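Local coordinates for protein MucR Phosphodiesterase (Pseudomonas aeruginosa, PDB 5M1T) that belongs to the EAL-domain phosphodiesterase family and binds C2E and magnesium ions, at residues A[82-85]-A[86-89]; A[128-132]-A[133-137]. All blocks are in the same frame, centred on the assembly; numbering follows the deposited sequence.

In the fold
Contacts 1 and 2 lie in series along one EAL domain, a TIM-barrel-like fold, with their centres about 17 Å apart. Their centres are about 17 and 16 Å from the centre of the chain, and both contacts sit beside the C2E pocket. Contact 1, 82-89, starts the short helix 84-90; contact 2, 128-137, is the corner between helix 127-131 and helix 135-145. Helix 93-113 and strand 120-124 come between them in sequence, and side chains of both contacts rest on that helix, at Ile93. A probable hydrogen bond of 2.9 Å from Leu128 N to Glu88 OE2 joins them directly. Each also supplies a residue to the C2E pocket, Leu84 and Gln129, whereas contact 2 additionally meets the second subunit.

Contact 1: residues A[82-85]-A[86-89]; sequences QFLP and LAEK. With C2E (9,9'-[(2R,3R,3aS,5S,7aR,9R,10R,10aS,12S,14aR)-3,5,10,12-tetrahydroxy-5,12-dioxidooctahydro-2H,7H-difuro[3,2-d:3',2'-j][1,3,7,9,2,8]tetraoxadiphosphacyclododecine-2,9-diyl]bis(2-amino-1,9-dihydro-6H-purin-6-one)), chain C.
Three successive backbone bonds tie 82-85 to 86-89 as the first turn of helix 84-90. Ala87 N donates to Phe83 O, Glu88 N to Leu84 O and Lys89 N to Pro85 O, the last nearly straight at 174°. A water spans the start of the turn, accepting from Leu86 N and donating to Gln82 O.

Apolar contact between the two segments is light. The methyl Leu84 CD2 lies 4.4 Å from Ala87 CB, one turn on. The other branch of Leu84 serves the ligand: chi2 near -177° extends CD1 away from the backbone, and it lies over the face of one of the two guanines of C2E, 3.3 Å from N31. Phe83 turns to Trp70, which it meets edge-to-face.

Other side chains rest on backbone oxygens of the turn, Leu86 CB on Phe83 O and Ala87 CB on the carbonyl oxygens of Leu84 and Phe83. The carboxylate of Glu88 is carried off this turn by a bend at chi2 (85°), and its OE1 bonds to Ser126 OG. With Phe83 as N-cap residue and proline in the first turn, this is a helix N-terminus at the rim of the C2E pocket in an EAL domain.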
loop_
_atom_site.group_PDB
_atom_site.type_symbol
_atom_site.label_atom_id
_atom_site.label_comp_id
_atom_site.label_asym_id
_atom_site.label_seq_id
_atom_site.Cartn_x
_atom_site.Cartn_y
_atom_site.Cartn_z
ATOM N N GLN A 82 16.547 11.500 10.524
ATOM C CA GLN A 82 17.892 11.226 10.059
ATOM C C GLN A 82 18.052 9.838 9.417
ATOM O O GLN A 82 19.077 9.561 8.804
ATOM C CB GLN A 82 18.875 11.368 11.202
ATOM C CG GLN A 82 18.928 12.777 11.772
ATOM C CD GLN A 82 19.675 12.818 13.095
ATOM O OE1 GLN A 82 20.846 12.441 13.157
ATOM N NE2 GLN A 82 19.003 13.263 14.169
ATOM N N PHE A 83 17.051 8.967 9.537
ATOM C CA PHE A 83 17.170 7.611 8.976
ATOM C C PHE A 83 15.893 6.970 8.432
ATOM O O PHE A 83 15.971 5.959 7.762
ATOM C CB PHE A 83 17.808 6.661 9.998
ATOM C CG PHE A 83 16.968 6.408 11.209
ATOM C CD1 PHE A 83 16.041 5.401 11.229
ATOM C CD2 PHE A 83 17.137 7.184 12.342
ATOM C CE1 PHE A 83 15.270 5.175 12.368
ATOM C CE2 PHE A 83 16.360 6.988 13.490
ATOM C CZ PHE A 83 15.432 5.975 13.507
ATOM N N LEU A 84 14.713 7.518 8.700
ATOM C CA LEU A 84 13.496 6.918 8.134
ATOM C C LEU A 84 13.368 7.013 6.607
ATOM O O LEU A 84 12.745 6.153 6.007
ATOM C CB LEU A 84 12.234 7.476 8.799
ATOM C CG LEU A 84 11.849 6.889 10.163
ATOM C CD1 LEU A 84 10.554 7.515 10.626
ATOM C CD2 LEU A 84 11.649 5.393 10.101
ATOM N N PRO A 85 13.938 8.056 5.969
ATOM C CA PRO A 85 13.898 8.074 4.514
ATOM C C PRO A 85 14.716 6.945 3.858
ATOM O O PRO A 85 14.283 6.374 2.860
ATOM C CB PRO A 85 14.482 9.451 4.160
ATOM C CG PRO A 85 14.244 10.270 5.386
ATOM C CD PRO A 85 14.477 9.308 6.508
ATOM N N LEU A 86 15.884 6.638 4.425
ATOM C CA LEU A 86 16.658 5.468 4.027
ATOM C C LEU A 86 15.880 4.181 4.294
ATOM O O LEU A 86 15.888 3.252 3.485
ATOM C CB LEU A 86 17.983 5.437 4.784
ATOM C CG LEU A 86 18.908 4.254 4.512
ATOM C CD1 LEU A 86 19.319 4.283 3.032
ATOM C CD2 LEU A 86 20.150 4.239 5.421
ATOM N N ALA A 87 15.198 4.122 5.432
ATOM C CA ALA A 87 14.380 2.963 5.739
ATOM C C ALA A 87 13.236 2.797 4.751
ATOM O O ALA A 87 12.924 1.661 4.346
ATOM C CB ALA A 87 13.856 3.026 7.166
ATOM N N GLU A 88 12.624 3.914 4.341
ATOM C CA GLU A 88 11.515 3.881 3.364
ATOM C C GLU A 88 12.016 3.375 2.016
ATOM O O GLU A 88 11.460 2.414 1.469
ATOM C CB GLU A 88 10.858 5.259 3.209
ATOM C CG GLU A 88 9.625 5.305 2.307
ATOM C CD GLU A 88 8.308 4.947 3.012
ATOM O OE1 GLU A 88 8.351 4.204 4.059
ATOM O OE2 GLU A 88 7.228 5.383 2.493
ATOM N N LYS A 89 13.071 4.010 1.499
ATOM C CA LYS A 89 13.678 3.657 0.202
ATOM C C LYS A 89 14.179 2.198 0.099
ATOM O O LYS A 89 14.087 1.567 -0.953
ATOM C CB LYS A 89 14.825 4.638 -0.099
ATOM C CG LYS A 89 15.653 4.289 -1.327
ATOM C CD LYS A 89 16.620 5.413 -1.737
ATOM C CE LYS A 89 17.864 5.496 -0.836
ATOM N NZ LYS A 89 18.596 6.810 -0.893
HETATM P P1 C2E C . 5.370 13.348 13.522
HETATM O O2P C2E C . 4.410 12.210 13.306
HETATM O O1P C2E C . 4.843 14.717 13.147
HETATM O "O5'" C2E C . 5.785 13.325 15.062
HETATM C "C5'" C2E C . 5.871 14.519 15.808
HETATM C "C4'" C2E C . 7.275 15.078 15.781
HETATM O "O4'" C2E C . 7.251 16.384 16.389
HETATM C "C3'" C2E C . 8.249 14.246 16.598
HETATM O "O3'" C2E C . 9.542 14.338 15.999
HETATM C "C2'" C2E C . 8.283 14.937 17.944
HETATM O "O2'" C2E C . 9.498 14.715 18.662
HETATM C "C1'" C2E C . 8.166 16.384 17.487
HETATM N N9 C2E C . 7.663 17.294 18.515
HETATM C C8 C2E C . 6.661 17.067 19.380
HETATM N N7 C2E C . 6.477 18.147 20.171
HETATM C C5 C2E C . 7.363 19.080 19.797
HETATM C C6 C2E C . 7.699 20.445 20.217
HETATM O O6 C2E C . 7.057 20.991 21.142
HETATM N N1 C2E C . 8.698 21.062 19.565
HETATM C C2 C2E C . 9.389 20.471 18.564
HETATM N N2 C2E C . 10.390 21.141 17.949
HETATM N N3 C2E C . 9.123 19.227 18.125
HETATM C C4 C2E C . 8.145 18.507 18.706
HETATM P P11 C2E C . 10.432 13.019 15.768
HETATM O O21 C2E C . 10.312 12.135 16.998
HETATM O O11 C2E C . 11.850 13.430 15.559
HETATM O O5A C2E C . 9.818 12.259 14.502
HETATM C C5A C2E C . 9.785 12.940 13.244
HETATM C C4A C2E C . 8.893 12.187 12.281
HETATM O O4A C2E C . 9.355 10.852 12.106
HETATM C C3A C2E C . 7.490 12.007 12.798
HETATM O O3A C2E C . 6.690 13.162 12.616
HETATM C C2A C2E C . 6.996 10.827 12.003
HETATM O O2A C2E C . 6.591 11.211 10.697
HETATM C C1A C2E C . 8.240 9.985 11.870
HETATM N N91 C2E C . 8.209 8.858 12.846
HETATM C C81 C2E C . 8.580 8.850 14.143
HETATM N N71 C2E C . 8.428 7.609 14.680
HETATM C C51 C2E C . 7.951 6.821 13.701
HETATM C C61 C2E C . 7.554 5.408 13.567
HETATM O O61 C2E C . 7.622 4.638 14.549
HETATM N N11 C2E C . 7.110 4.991 12.368
HETATM C C21 C2E C . 7.016 5.826 11.311
HETATM N N21 C2E C . 6.564 5.354 10.136
HETATM N N31 C2E C . 7.358 7.131 11.355
HETATM C C41 C2E C . 7.808 7.652 12.510
HETATM O O HOH W 1 17.615 8.904 5.944
#

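Contact 2: residues A[128-132]-A[133-137]; sequences LQFAH and AGLVD
A capped helix-to-helix corner joins 128-132 to 133-137, where helix 127-131 ends and helix 135-145 begins, at the interface with the second subunit. His132 makes the turn with both its backbone and its ring. Its carbonyl oxygen accepts from Leu135 N at 3.0 Å; the N-H points almost straight at the oxygen (171°), though the donor stands well above the carbonyl plane. Its imidazole accepts at ND1 from Gly134 N, 3.2 Å away and tilted only 15° from the ring plane. CG anti to the backbone N (chi1 -159°) swings the ring forward beside the next peptides, within range of that N-H. The backbone bond closes a type I beta turn from His132 to Leu135, and the ring at ND1 caps the start of the second helix.

Leu135 fills the inside of the corner: its CB lies 3.6 Å from Gln129 O, and CD2 approaches Phe130 CD1 obliquely at 4.3 Å. Both side chains also pack on Ile172 of helix 166-178. Gln129 faces the pocket instead, where OE1 accepts from Ser126 N and from N21 of C2E. On the outer side, Ala133 N donates to Asn237 OD1 of the second subunit, against which His132 also packs.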
loop_
_atom_site.group_PDB
_atom_site.type_symbol
_atom_site.label_atom_id
_atom_site.label_comp_id
_atom_site.label_asym_id
_atom_site.label_seq_id
_atom_site.Cartn_x
_atom_site.Cartn_y
_atom_site.Cartn_z
ATOM N N LEU A 128 4.713 3.846 2.490
ATOM C CA LEU A 128 4.918 2.457 2.091
ATOM C C LEU A 128 4.172 1.506 3.055
ATOM O O LEU A 128 3.545 0.545 2.633
ATOM C CB LEU A 128 6.420 2.131 2.043
ATOM C CG LEU A 128 6.857 0.796 1.421
ATOM C CD1 LEU A 128 8.329 0.861 1.091
ATOM C CD2 LEU A 128 6.683 -0.402 2.328
ATOM N N GLN A 129 4.216 1.786 4.350
ATOM C CA GLN A 129 3.497 0.956 5.313
ATOM C C GLN A 129 1.997 1.038 5.060
ATOM O O GLN A 129 1.285 0.049 5.177
ATOM C CB GLN A 129 3.789 1.418 6.739
ATOM C CG GLN A 129 5.227 1.256 7.167
ATOM C CD GLN A 129 5.493 1.959 8.483
ATOM O OE1 GLN A 129 5.430 3.194 8.577
ATOM N NE2 GLN A 129 5.802 1.168 9.524
ATOM N N PHE A 130 1.504 2.236 4.743
ATOM C CA PHE A 130 0.067 2.431 4.538
ATOM C C PHE A 130 -0.425 1.641 3.317
ATOM O O PHE A 130 -1.554 1.126 3.314
ATOM C CB PHE A 130 -0.265 3.907 4.388
ATOM C CG PHE A 130 -1.741 4.180 4.243
ATOM C CD1 PHE A 130 -2.600 3.901 5.280
ATOM C CD2 PHE A 130 -2.258 4.732 3.087
ATOM C CE1 PHE A 130 -3.954 4.121 5.164
ATOM C CE2 PHE A 130 -3.621 4.971 2.961
ATOM C CZ PHE A 130 -4.476 4.654 4.012
ATOM N N ALA A 131 0.429 1.536 2.291
ATOM C CA ALA A 131 0.100 0.849 1.047
ATOM C C ALA A 131 0.454 -0.641 1.068
ATOM O O ALA A 131 0.090 -1.366 0.133
ATOM C CB ALA A 131 0.820 1.504 -0.115
ATOM N N HIS A 132 1.138 -1.112 2.114
ATOM C CA HIS A 132 1.621 -2.491 2.146
ATOM C C HIS A 132 0.452 -3.467 2.168
ATOM O O HIS A 132 -0.452 -3.343 2.989
ATOM C CB HIS A 132 2.499 -2.710 3.379
ATOM C CG HIS A 132 3.418 -3.878 3.259
ATOM N ND1 HIS A 132 3.005 -5.180 3.447
ATOM C CD2 HIS A 132 4.730 -3.944 2.929
ATOM C CE1 HIS A 132 4.029 -5.996 3.260
ATOM N NE2 HIS A 132 5.089 -5.267 2.949
ATOM N N ALA A 133 0.469 -4.438 1.275
ATOM C CA ALA A 133 -0.609 -5.411 1.182
ATOM C C ALA A 133 -0.992 -6.062 2.514
ATOM O O ALA A 133 -2.149 -6.446 2.696
ATOM C CB ALA A 133 -0.238 -6.508 0.188
ATOM N N GLY A 134 -0.021 -6.218 3.401
ATOM C CA GLY A 134 -0.221 -6.879 4.665
ATOM C C GLY A 134 -0.554 -5.988 5.848
ATOM O O GLY A 134 -0.719 -6.498 6.967
ATOM N N LEU A 135 -0.683 -4.675 5.637
ATOM C CA LEU A 135 -0.906 -3.756 6.754
ATOM C C LEU A 135 -1.983 -4.198 7.711
ATOM O O LEU A 135 -1.731 -4.260 8.904
ATOM C CB LEU A 135 -1.237 -2.346 6.274
ATOM C CG LEU A 135 -1.604 -1.361 7.407
ATOM C CD1 LEU A 135 -0.374 -1.027 8.243
ATOM C CD2 LEU A 135 -2.179 -0.104 6.814
ATOM N N VAL A 136 -3.174 -4.482 7.198
ATOM C CA VAL A 136 -4.340 -4.823 8.036
ATOM C C VAL A 136 -4.195 -6.136 8.786
ATOM O O VAL A 136 -4.631 -6.238 9.928
ATOM C CB VAL A 136 -5.644 -4.887 7.219
ATOM C CG1 VAL A 136 -6.785 -5.406 8.077
ATOM C CG2 VAL A 136 -5.979 -3.505 6.700
ATOM N N ASP A 137 -3.611 -7.143 8.137
ATOM C CA ASP A 137 -3.375 -8.408 8.785
ATOM C C ASP A 137 -2.391 -8.208 9.917
ATOM O O ASP A 137 -2.559 -8.776 10.993
ATOM C CB ASP A 137 -2.852 -9.468 7.793
ATOM C CG ASP A 137 -3.908 -9.901 6.806
ATOM O OD1 ASP A 137 -5.063 -9.437 6.918
ATOM O OD2 ASP A 137 -3.587 -10.692 5.889
#